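Imelysin-like protein (Psychrobacter arcticus, PDB 3PF0) is of unknown function but belongs to the imelysin-like (peptidase M75) family, whose members include putative metalloendopeptidases. Local coordinates at residues T289-S294 with P350-R355; D302-A307 with S346-T351. All coordinates share one frame; numbering follows the deposited sequence. Where two conformers were deposited one is given.

Contact 1. Residues T289-S294 with P350-R355; sequences TAILGS and PTLGIR
L292 meets the end of helix 327-351 through a single methyl: its CD2 lies 3.9 Å from CG2 of T351 and 3.9 Å from CD2 of L352. The side chains of L292 and T351 cross at about a right angle, so L292 reaches across the threonine side chain, onto its methyl. L352 CD2 has a second neighbour, CG2 of I291, at 3.9 Å. In I291, CG1 lies beside the backbone N (chi1 -72°), which puts the touching CG2 anti to that N; I291 also touches I46, T50 and Y54. No hydrogen bond crosses between 289-294 and 350-355; all four touching residues are buried and the closest atoms are methyls, with CG of L352 just behind. Each segment takes in a helix end and the residues after it, in an all-helical chain, with the CA atoms of L292 and T351 7.2 Å apart. Helix 327-351 closes in a Schellman motif at G353, whose positive phi (67°) suits glycine: two bonds run back into the last turn, the one from G353 N to P350 O being weak (3.2 Å). In 289-294, G293 is the first residue to leave helical geometry, and its N bonds to T289 O at 2.8 Å. S294 OG donates to I291 O at 3.2 Å, from 48° out of the carbonyl plane. L352 also packs on F231, and T351 on V300 of helix 298-316.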
loop_
_atom_site.group_PDB
_atom_site.type_symbol
_atom_site.label_atom_id
_atom_site.label_comp_id
_atom_site.label_asym_id
_atom_site.label_seq_id
_atom_site.Cartn_x
_atom_site.Cartn_y
_atom_site.Cartn_z
ATOM N N THR A 289 0.806 -17.924 13.780
ATOM C CA THR A 289 0.563 -19.356 13.521
ATOM C C THR A 289 0.544 -20.146 14.842
ATOM O O THR A 289 -0.168 -21.148 14.927
ATOM C CB THR A 289 1.565 -19.946 12.514
ATOM O OG1 THR A 289 2.893 -19.824 13.019
ATOM C CG2 THR A 289 1.456 -19.311 11.120
ATOM N N ALA A 290 1.285 -19.669 15.874
ATOM C CA ALA A 290 1.319 -20.274 17.210
ATOM C C ALA A 290 -0.003 -20.017 17.952
ATOM O O ALA A 290 -0.465 -20.885 18.697
ATOM C CB ALA A 290 2.493 -19.730 18.012
ATOM N N ILE A 291 -0.610 -18.829 17.735
ATOM C CA ILE A 291 -1.898 -18.435 18.320
ATOM C C ILE A 291 -3.009 -19.314 17.701
ATOM O O ILE A 291 -3.880 -19.802 18.425
ATOM C CB ILE A 291 -2.146 -16.904 18.125
ATOM C CG1 ILE A 291 -1.217 -16.081 19.041
ATOM C CG2 ILE A 291 -3.617 -16.516 18.344
ATOM C CD1 ILE A 291 -1.002 -14.601 18.647
ATOM N N LEU A 292 -2.943 -19.537 16.372
ATOM C CA LEU A 292 -3.916 -20.345 15.628
ATOM C C LEU A 292 -3.720 -21.843 15.862
ATOM O O LEU A 292 -4.699 -22.588 15.845
ATOM C CB LEU A 292 -3.842 -20.055 14.117
ATOM C CG LEU A 292 -4.108 -18.621 13.652
ATOM C CD1 LEU A 292 -3.576 -18.405 12.252
ATOM C CD2 LEU A 292 -5.588 -18.272 13.715
ATOM N N GLY A 293 -2.469 -22.261 16.065
ATOM C CA GLY A 293 -2.093 -23.656 16.262
ATOM C C GLY A 293 -2.140 -24.151 17.693
ATOM O O GLY A 293 -1.228 -24.860 18.130
ATOM N N SER A 294 -3.214 -23.802 18.425
ATOM C CA SER A 294 -3.421 -24.223 19.814
ATOM C C SER A 294 -4.195 -25.557 19.897
ATOM O O SER A 294 -4.136 -26.227 20.930
ATOM C CB SER A 294 -4.146 -23.135 20.599
ATOM O OG SER A 294 -3.327 -21.986 20.744
ATOM N N PRO A 350 -13.264 -15.941 12.606
ATOM C CA PRO A 350 -13.983 -16.662 13.681
ATOM C C PRO A 350 -13.074 -17.502 14.595
ATOM O O PRO A 350 -13.419 -17.681 15.766
ATOM C CB PRO A 350 -14.967 -17.553 12.923
ATOM C CG PRO A 350 -14.374 -17.722 11.590
ATOM C CD PRO A 350 -13.663 -16.449 11.275
ATOM N N THR A 351 -11.922 -18.004 14.076
ATOM C CA THR A 351 -10.948 -18.785 14.856
ATOM C C THR A 351 -10.302 -17.867 15.894
ATOM O O THR A 351 -10.123 -18.276 17.035
ATOM C CB THR A 351 -9.915 -19.453 13.934
ATOM O OG1 THR A 351 -10.588 -20.389 13.091
ATOM C CG2 THR A 351 -8.812 -20.169 14.695
ATOM N N LEU A 352 -10.007 -16.612 15.510
ATOM C CA LEU A 352 -9.418 -15.616 16.407
ATOM C C LEU A 352 -10.474 -15.002 17.355
ATOM O O LEU A 352 -10.119 -14.200 18.221
ATOM C CB LEU A 352 -8.710 -14.511 15.597
ATOM C CG LEU A 352 -7.433 -14.921 14.841
ATOM C CD1 LEU A 352 -7.102 -13.918 13.746
ATOM C CD2 LEU A 352 -6.248 -15.086 15.784
ATOM N N GLY A 353 -11.743 -15.388 17.182
ATOM C CA GLY A 353 -12.866 -14.918 17.990
ATOM C C GLY A 353 -13.224 -13.453 17.828
ATOM O O GLY A 353 -13.850 -12.871 18.720
ATOM N N ILE A 354 -12.834 -12.847 16.687
ATOM C CA ILE A 354 -13.087 -11.435 16.367
ATOM C C ILE A 354 -14.250 -11.330 15.353
ATOM O O ILE A 354 -14.933 -12.332 15.121
ATOM C CB ILE A 354 -11.804 -10.678 15.918
ATOM C CG1 ILE A 354 -11.008 -11.449 14.837
ATOM C CG2 ILE A 354 -10.941 -10.318 17.141
ATOM C CD1 ILE A 354 -9.989 -10.650 14.135
ATOM N N ARG A 355 -14.515 -10.122 14.796
ATOM C CA ARG A 355 -15.669 -9.907 13.908
ATOM C C ARG A 355 -15.307 -9.357 12.532
ATOM O O ARG A 355 -14.343 -8.601 12.392
ATOM C CB ARG A 355 -16.681 -8.944 14.565
ATOM C CG ARG A 355 -17.273 -9.464 15.880
ATOM C CD ARG A 355 -17.469 -8.374 16.927
ATOM N NE ARG A 355 -16.238 -7.632 17.224
ATOM C CZ ARG A 355 -15.316 -8.012 18.105
ATOM N NH1 ARG A 355 -15.464 -9.140 18.790
ATOM N NH2 ARG A 355 -14.234 -7.270 18.301
#

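Contact 2. Residues D302-A307 with S346-T351; sequences DTLSTA and SQLIPT
L304 and L348 join helices 298-316 and 327-351, which follow each other in the chain across a short connection, run in opposite directions here and so form an antiparallel helical hairpin; they meet through one apolar pair and one polar pair. The apolar pair is made by CD1 of L304, which lies 4.0 Å from CB of L348 and 4.1 Å from each of its two methyls, CD1 and CD2. One methyl therefore faces the root and both branches of the other leucine, and the two side chains cross at about a right angle. With CG of L348 anti to the backbone N (chi1 -175°), its two methyls are swung to border L304 CD1 together with CB. The closest CA atoms of the two segments are those of L304 and L348, 8.5 Å apart. Both leucines are buried: L304 also packs on L343 and I344 of helix 327-351, and L348 on L292 and F231.

The polar pair, T303 and Q347, sits at a partly exposed margin. OG1 of T303 approaches OE1 of Q347 to 3.3 Å, but this is a close approach and not a hydrogen bond; the strongest partner of the hydroxyl is T299 O in its own helix, with V300 O also within hydrogen-bonding distance. Q347 is deposited in two conformers, so its place beside T303 describes just one of them.

Backbone irregularity marks the second helix, which has a wider pi-type turn at 346-348 and a kink at P350, whose N has no bond to the turn before. The amide of T351 reaches back to Q347 O with a weak bond of 3.4 Å. That same carbonyl also accepts the hydroxyl of T351: OG1 lies 2.6 Å from Q347 O, at a C=O...OG1 angle of 163°.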
loop_
_atom_site.group_PDB
_atom_site.type_symbol
_atom_site.label_atom_id
_atom_site.label_comp_id
_atom_site.label_asym_id
_atom_site.label_seq_id
_atom_site.Cartn_x
_atom_site.Cartn_y
_atom_site.Cartn_z
ATOM N N ASP A 302 -2.382 -23.185 7.385
ATOM C CA ASP A 302 -1.930 -23.987 6.245
ATOM C C ASP A 302 -2.687 -23.632 4.949
ATOM O O ASP A 302 -2.046 -23.459 3.912
ATOM C CB ASP A 302 -2.074 -25.486 6.545
ATOM N N THR A 303 -4.034 -23.510 5.014
ATOM C CA THR A 303 -4.887 -23.183 3.858
ATOM C C THR A 303 -4.638 -21.749 3.361
ATOM O O THR A 303 -4.601 -21.537 2.146
ATOM C CB THR A 303 -6.374 -23.410 4.162
ATOM O OG1 THR A 303 -6.712 -22.771 5.393
ATOM C CG2 THR A 303 -6.743 -24.885 4.210
ATOM N N LEU A 304 -4.448 -20.782 4.290
ATOM C CA LEU A 304 -4.161 -19.390 3.941
ATOM C C LEU A 304 -2.777 -19.272 3.294
ATOM O O LEU A 304 -2.651 -18.590 2.277
ATOM C CB LEU A 304 -4.264 -18.468 5.161
ATOM C CG LEU A 304 -5.575 -17.707 5.315
ATOM C CD1 LEU A 304 -5.722 -17.172 6.722
ATOM C CD2 LEU A 304 -5.682 -16.563 4.295
ATOM N N SER A 305 -1.760 -19.963 3.853
ATOM C CA SER A 305 -0.391 -19.989 3.323
ATOM C C SER A 305 -0.355 -20.548 1.883
ATOM O O SER A 305 0.308 -19.969 1.019
ATOM C CB SER A 305 0.520 -20.819 4.227
ATOM O OG SER A 305 1.853 -20.881 3.745
ATOM N N THR A 306 -1.086 -21.651 1.634
ATOM C CA THR A 306 -1.162 -22.307 0.329
ATOM C C THR A 306 -1.864 -21.391 -0.677
ATOM O O THR A 306 -1.347 -21.231 -1.780
ATOM C CB THR A 306 -1.829 -23.684 0.459
ATOM O OG1 THR A 306 -0.995 -24.503 1.281
ATOM C CG2 THR A 306 -2.041 -24.376 -0.890
ATOM N N ALA A 307 -3.003 -20.767 -0.290
ATOM C CA ALA A 307 -3.769 -19.850 -1.145
ATOM C C ALA A 307 -2.941 -18.617 -1.561
ATOM O O ALA A 307 -2.980 -18.230 -2.734
ATOM C CB ALA A 307 -5.046 -19.411 -0.443
ATOM N N SER A 346 -14.293 -16.272 6.821
ATOM C CA SER A 346 -14.977 -17.474 7.302
ATOM C C SER A 346 -14.123 -18.446 8.120
ATOM O O SER A 346 -14.710 -19.289 8.808
ATOM C CB SER A 346 -15.600 -18.231 6.131
ATOM O OG SER A 346 -14.615 -18.787 5.277
ATOM N N GLN A 347 -12.775 -18.360 8.049
ATOM C CA GLN A 347 -11.904 -19.271 8.796
ATOM C C GLN A 347 -10.985 -18.522 9.763
ATOM O O GLN A 347 -10.919 -18.893 10.930
ATOM C CB GLN A 347 -11.070 -20.155 7.850
ATOM C CG GLN A 347 -11.835 -21.342 7.265
ATOM C CD GLN A 347 -10.969 -22.274 6.442
ATOM O OE1 GLN A 347 -9.763 -22.437 6.675
ATOM N NE2 GLN A 347 -11.581 -22.947 5.477
ATOM N N LEU A 348 -10.277 -17.479 9.296
ATOM C CA LEU A 348 -9.337 -16.746 10.153
ATOM C C LEU A 348 -10.009 -15.914 11.273
ATOM O O LEU A 348 -9.644 -16.090 12.439
ATOM C CB LEU A 348 -8.387 -15.851 9.325
ATOM C CG LEU A 348 -7.278 -15.109 10.099
ATOM C CD1 LEU A 348 -6.230 -16.070 10.649
ATOM C CD2 LEU A 348 -6.633 -14.043 9.247
ATOM N N ILE A 349 -10.928 -14.995 10.923
ATOM C CA ILE A 349 -11.608 -14.103 11.872
ATOM C C ILE A 349 -12.423 -14.915 12.937
ATOM O O ILE A 349 -12.227 -14.625 14.121
ATOM C CB ILE A 349 -12.448 -13.021 11.120
ATOM C CG1 ILE A 349 -11.515 -11.886 10.614
ATOM C CG2 ILE A 349 -13.589 -12.461 11.977
ATOM C CD1 ILE A 349 -12.113 -10.876 9.606
ATOM N N PRO A 350 -13.264 -15.941 12.606
ATOM C CA PRO A 350 -13.983 -16.662 13.681
ATOM C C PRO A 350 -13.074 -17.502 14.595
ATOM O O PRO A 350 -13.419 -17.681 15.766
ATOM C CB PRO A 350 -14.967 -17.553 12.923
ATOM C CG PRO A 350 -14.374 -17.722 11.590
ATOM C CD PRO A 350 -13.663 -16.449 11.275
ATOM N N THR A 351 -11.922 -18.004 14.076
ATOM C CA THR A 351 -10.948 -18.785 14.856
ATOM C C THR A 351 -10.302 -17.867 15.894
ATOM O O THR A 351 -10.123 -18.276 17.035
ATOM C CB THR A 351 -9.915 -19.453 13.934
ATOM O OG1 THR A 351 -10.588 -20.389 13.091
ATOM C CG2 THR A 351 -8.812 -20.169 14.695
#

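Overall arrangement
Contacts 1 and 2 both use the C-terminal part of helix 327-351, and their centres are about 9 Å apart. They share P350 and T351, but T351 touches across contact 1 and not across contact 2. Helices 286-292 and 298-316, consecutive in the chain, thus pack against neighbouring residues, T351 and L352 for the first, Q347 and L348 for the second. The two apolar clusters are continuous: L292 CD2 of contact 1 lies 3.8 Å from L348 CD1 of contact 2. Past the helix end the chain folds back, with I354 N 3.2 Å from I349 O in a probable hydrogen bond. The contact centres lie about 25 Å and 22 Å from the chain's centre, on the same side of it.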